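Local coordinates for methane monooxygenase regulatory protein B (Methylococcus capsulatus, PDB 4GAM), which probably regulates methane oxidation by binding to the hydroxylase component of soluble methane monooxygenase and tuning its reactivity, at residues N6-G11 with Y76-A81; E34-V39 with K80-I85. All coordinates share one frame; numbering follows the deposited sequence.

Contact 1: N6-G11 with Y76-A81; sequences NAYDAG and YWWIKA
Ring packing between Tyr8 and Trp78 carries most of this contact. Tyr8, with CG anti to the backbone N (chi1 -172°), sends the CD2 edge of its phenol onto the face of the Trp78 indole, an edge-to-face, T-shaped pair with planes at 71°. CD2 stands over the middle of the indole, 3.6 Å from Trp78 CE2. Beside it Tyr8 CB makes a CH-pi contact 4.0 Å from the centroid of the six-membered ring of Trp78. Arg73 adds a cation-pi interaction to the phenol, whose OH bonds an acidic side chain of another protein's chain. The N-terminal tail, an irregular run before helix 18-25, lies here across strand 76-82, an inner strand of the antiparallel sheet of the MmoB/DmpM fold. An alanine in place of Trp78 would remove the platform under Tyr8 and would probably leave the tail less firmly seated.

Polar groups meet no hydrogen-bonding partner between the two segments. Asn6 O approaches the rim of the indole near its plane, 3.2 Å from Trp78 CZ3. The Asn6 amide instead bonds Asn82 and Thr67 through ND2.

Aliphatic packing joins Asn6 to Lys80: Asn6 CB sits 3.7 Å from Lys80 CG, the two side chains crossing nearly at right angles.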
# COMPACT_ATOMS: atom_id res chain seq x y z
N ASN D 6 -6.06 -35.78 -10.54
CA ASN D 6 -6.29 -34.36 -10.78
C ASN D 6 -4.98 -33.63 -11.02
O ASN D 6 -4.91 -32.40 -10.92
CB ASN D 6 -7.04 -33.72 -9.60
CG ASN D 6 -8.48 -34.21 -9.49
OD1 ASN D 6 -9.12 -34.52 -10.49
ND2 ASN D 6 -8.99 -34.26 -8.27
N ALA D 7 -3.94 -34.39 -11.35
CA ALA D 7 -2.66 -33.79 -11.69
C ALA D 7 -2.76 -33.00 -12.98
O ALA D 7 -3.58 -33.30 -13.86
CB ALA D 7 -1.58 -34.85 -11.80
N TYR D 8 -1.92 -31.98 -13.09
CA TYR D 8 -1.85 -31.15 -14.29
C TYR D 8 -1.45 -32.00 -15.50
O TYR D 8 -1.84 -31.70 -16.63
CB TYR D 8 -0.84 -30.01 -14.07
CG TYR D 8 -0.81 -28.96 -15.16
CD1 TYR D 8 -0.16 -29.19 -16.37
CD2 TYR D 8 -1.39 -27.71 -14.97
CE1 TYR D 8 -0.12 -28.24 -17.36
CE2 TYR D 8 -1.35 -26.74 -15.96
CZ TYR D 8 -0.71 -27.02 -17.15
OH TYR D 8 -0.66 -26.07 -18.15
N ASP D 9 -0.69 -33.07 -15.26
CA ASP D 9 -0.20 -33.91 -16.35
C ASP D 9 -0.74 -35.35 -16.38
O ASP D 9 0.03 -36.30 -16.56
CB ASP D 9 1.33 -33.92 -16.39
CG ASP D 9 1.91 -32.59 -16.84
OD1 ASP D 9 1.14 -31.77 -17.37
OD2 ASP D 9 3.12 -32.38 -16.66
N ALA D 10 -2.05 -35.49 -16.21
CA ALA D 10 -2.72 -36.78 -16.40
C ALA D 10 -2.99 -36.95 -17.89
O ALA D 10 -2.97 -35.97 -18.63
CB ALA D 10 -4.01 -36.83 -15.62
N GLY D 11 -3.24 -38.19 -18.32
CA GLY D 11 -3.50 -38.48 -19.73
C GLY D 11 -4.56 -37.57 -20.33
O GLY D 11 -5.59 -37.33 -19.70
N TYR D 76 2.09 -18.80 -9.20
CA TYR D 76 0.78 -19.20 -8.71
C TYR D 76 0.66 -20.69 -8.39
O TYR D 76 1.49 -21.49 -8.81
CB TYR D 76 -0.33 -18.79 -9.69
CG TYR D 76 -0.33 -19.52 -11.02
CD1 TYR D 76 -1.03 -20.71 -11.18
CD2 TYR D 76 0.35 -19.00 -12.12
CE1 TYR D 76 -1.05 -21.36 -12.39
CE2 TYR D 76 0.34 -19.65 -13.33
CZ TYR D 76 -0.36 -20.83 -13.47
OH TYR D 76 -0.38 -21.48 -14.68
N TRP D 77 -0.38 -21.02 -7.64
CA TRP D 77 -0.67 -22.40 -7.29
C TRP D 77 -1.83 -22.92 -8.12
O TRP D 77 -2.92 -22.35 -8.12
CB TRP D 77 -0.99 -22.52 -5.80
CG TRP D 77 0.13 -22.10 -4.93
CD1 TRP D 77 0.25 -20.91 -4.27
CD2 TRP D 77 1.30 -22.85 -4.62
NE1 TRP D 77 1.42 -20.88 -3.56
CE2 TRP D 77 2.09 -22.06 -3.77
CE3 TRP D 77 1.76 -24.12 -4.98
CZ2 TRP D 77 3.32 -22.49 -3.27
CZ3 TRP D 77 2.98 -24.55 -4.49
CH2 TRP D 77 3.74 -23.74 -3.64
N TRP D 78 -1.59 -24.01 -8.84
CA TRP D 78 -2.63 -24.63 -9.63
C TRP D 78 -3.30 -25.72 -8.79
O TRP D 78 -2.73 -26.79 -8.58
CB TRP D 78 -2.03 -25.21 -10.92
CG TRP D 78 -3.02 -25.76 -11.88
CD1 TRP D 78 -3.69 -25.08 -12.86
CD2 TRP D 78 -3.45 -27.13 -11.97
NE1 TRP D 78 -4.51 -25.94 -13.56
CE2 TRP D 78 -4.38 -27.20 -13.03
CE3 TRP D 78 -3.14 -28.29 -11.26
CZ2 TRP D 78 -5.01 -28.40 -13.39
CZ3 TRP D 78 -3.75 -29.47 -11.62
CH2 TRP D 78 -4.67 -29.52 -12.68
N ILE D 79 -4.49 -25.42 -8.30
CA ILE D 79 -5.25 -26.34 -7.46
C ILE D 79 -6.40 -26.97 -8.25
O ILE D 79 -7.08 -26.28 -9.01
CB ILE D 79 -5.82 -25.63 -6.21
CG1 ILE D 79 -4.70 -25.10 -5.32
CG2 ILE D 79 -6.69 -26.56 -5.39
CD1 ILE D 79 -4.50 -23.61 -5.45
N LYS D 80 -6.60 -28.27 -8.07
CA LYS D 80 -7.67 -28.99 -8.76
C LYS D 80 -8.24 -30.08 -7.86
O LYS D 80 -7.51 -30.93 -7.37
CB LYS D 80 -7.15 -29.59 -10.07
CG LYS D 80 -8.15 -30.44 -10.83
CD LYS D 80 -7.90 -30.34 -12.33
CE LYS D 80 -8.74 -31.31 -13.13
NZ LYS D 80 -8.63 -31.03 -14.59
N ALA D 81 -9.55 -30.04 -7.65
CA ALA D 81 -10.21 -31.02 -6.79
C ALA D 81 -11.49 -31.54 -7.43
O ALA D 81 -11.94 -31.01 -8.45
CB ALA D 81 -10.52 -30.41 -5.43

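Contact 2: E34-V39 with K80-I85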
# COMPACT_ATOMS: atom_id res chain seq x y z
N GLU D 34 -17.54 -34.01 -20.13
CA GLU D 34 -18.00 -33.44 -18.85
C GLU D 34 -17.09 -33.78 -17.67
O GLU D 34 -16.72 -34.94 -17.47
CB GLU D 34 -19.43 -33.90 -18.55
CG GLU D 34 -20.01 -33.34 -17.26
CD GLU D 34 -21.30 -34.04 -16.87
OE1 GLU D 34 -21.92 -33.63 -15.86
OE2 GLU D 34 -21.69 -35.00 -17.57
N SER D 35 -16.74 -32.76 -16.89
CA SER D 35 -15.84 -32.93 -15.76
C SER D 35 -16.48 -32.52 -14.44
O SER D 35 -17.04 -31.43 -14.31
CB SER D 35 -14.55 -32.13 -16.00
OG SER D 35 -13.72 -32.14 -14.86
N ASP D 36 -16.39 -33.40 -13.44
CA ASP D 36 -16.93 -33.13 -12.11
C ASP D 36 -15.92 -32.39 -11.25
O ASP D 36 -16.11 -32.23 -10.04
CB ASP D 36 -17.35 -34.43 -11.41
CG ASP D 36 -16.16 -35.22 -10.89
OD1 ASP D 36 -15.09 -35.21 -11.54
OD2 ASP D 36 -16.28 -35.86 -9.82
N THR D 37 -14.83 -31.94 -11.87
CA THR D 37 -13.74 -31.32 -11.13
C THR D 37 -13.90 -29.82 -11.00
O THR D 37 -14.92 -29.25 -11.40
CB THR D 37 -12.37 -31.63 -11.76
OG1 THR D 37 -12.26 -30.97 -13.03
CG2 THR D 37 -12.19 -33.13 -11.95
N VAL D 38 -12.89 -29.18 -10.42
CA VAL D 38 -12.90 -27.75 -10.19
C VAL D 38 -11.46 -27.26 -10.24
O VAL D 38 -10.54 -27.97 -9.84
CB VAL D 38 -13.58 -27.41 -8.83
CG1 VAL D 38 -12.56 -26.92 -7.80
CG2 VAL D 38 -14.68 -26.38 -9.03
N VAL D 39 -11.26 -26.05 -10.76
CA VAL D 39 -9.92 -25.50 -10.84
C VAL D 39 -9.81 -24.17 -10.10
O VAL D 39 -10.55 -23.23 -10.37
CB VAL D 39 -9.46 -25.31 -12.30
CG1 VAL D 39 -8.04 -24.75 -12.36
CG2 VAL D 39 -9.55 -26.63 -13.05
N LYS D 80 -6.60 -28.27 -8.07
CA LYS D 80 -7.67 -28.99 -8.76
C LYS D 80 -8.24 -30.08 -7.86
O LYS D 80 -7.51 -30.93 -7.37
CB LYS D 80 -7.15 -29.59 -10.07
CG LYS D 80 -8.15 -30.44 -10.83
CD LYS D 80 -7.90 -30.34 -12.33
CE LYS D 80 -8.74 -31.31 -13.13
NZ LYS D 80 -8.63 -31.03 -14.59
N ALA D 81 -9.55 -30.04 -7.65
CA ALA D 81 -10.21 -31.02 -6.79
C ALA D 81 -11.49 -31.54 -7.43
O ALA D 81 -11.94 -31.01 -8.45
CB ALA D 81 -10.52 -30.41 -5.43
N ASN D 82 -12.06 -32.58 -6.84
CA ASN D 82 -13.31 -33.15 -7.33
C ASN D 82 -14.53 -32.59 -6.60
O ASN D 82 -14.68 -32.76 -5.39
CB ASN D 82 -13.28 -34.67 -7.22
CG ASN D 82 -12.58 -35.33 -8.39
OD1 ASN D 82 -11.39 -35.64 -8.32
ND2 ASN D 82 -13.31 -35.53 -9.48
N GLY D 83 -15.41 -31.93 -7.36
CA GLY D 83 -16.66 -31.44 -6.81
C GLY D 83 -16.61 -29.98 -6.41
O GLY D 83 -17.27 -29.15 -7.03
N LYS D 84 -15.82 -29.66 -5.39
CA LYS D 84 -15.82 -28.31 -4.84
C LYS D 84 -14.67 -28.04 -3.87
O LYS D 84 -14.03 -28.97 -3.37
CB LYS D 84 -17.13 -28.06 -4.10
CG LYS D 84 -17.29 -28.89 -2.84
CD LYS D 84 -18.58 -28.57 -2.12
CE LYS D 84 -18.42 -28.68 -0.62
NZ LYS D 84 -19.64 -28.21 0.08
N ILE D 85 -14.41 -26.76 -3.63
CA ILE D 85 -13.48 -26.31 -2.60
C ILE D 85 -14.08 -25.14 -1.83
O ILE D 85 -14.56 -24.18 -2.43
CB ILE D 85 -12.12 -25.84 -3.20
CG1 ILE D 85 -11.53 -26.91 -4.11
CG2 ILE D 85 -11.14 -25.48 -2.08
CD1 ILE D 85 -10.27 -26.46 -4.82
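Antiparallel beta pairing joins the start of strand 37-43 to the end of strand 76-82, two neighbours in the four-stranded sheet. Val38 and Ala81 form the hydrogen-bonded pair: Ala81 N donates a hydrogen bond to Val38 O at 3.2 Å, in the carbonyl plane, while the return bond from Val38 N to Ala81 O is weak. Thr37 with Asn82 and Val39 with Lys80 are the flanking non-hydrogen-bonded pairs, and their side chains share one face. There Lys80, bent at chi2 (148°), runs its chain past Thr37, bringing CE to 3.5 Å from Thr37 OG1; outside the two segments, an acidic side chain of another protein's chain takes up the charge of NZ. On the face of Val38 and Ala81, Val38 CG1 packs 3.8 Å from Ile85 CD1, and Ile125 of strand 122-126 touches both Val38 and Ile85.

Beyond the paired strands, Gly83 N bonds Asp36 O at 2.8 Å. Gly83 has a positive phi (98°), and a side chain there would collide with the carbonyl O of Asn82. Asn82 ND2 reaches the Asp36 carboxylate, giving a weak bond to OD2, with amide and carboxylate planes 51° apart; Asn82 OD1 is held by Asn6. Just before Thr37 in the chain, Ser35 forms an ST turn: its OG accepts from Thr37 N and, at 2.6 Å, from Thr37 OG1.

How the contacts relate
Both contacts are largely buried and both use strand 76-82, sharing Lys80 and Ala81, with centres about 10 Å apart. Contact 1 lays an irregular tail over the strand and relies on aromatic and aliphatic side chains, whereas contact 2 is made mainly by backbone bonding between neighbouring strands, with side-chain packing reaching strand 84-88 of the three-stranded sheet and Asp36 marking its exposed border. Asn6 and Asn82 tie them together: Asn6 ND2 probably donates to Asn82 OD1, 2.8 Å away. Thr37 CG2 also packs against Asn6, and Ile79 against Ile85. Another protein's chain comes within reach of both, meeting Tyr8 and Trp78 in the first, Glu34 and Ser35 in the second, and the shared Lys80.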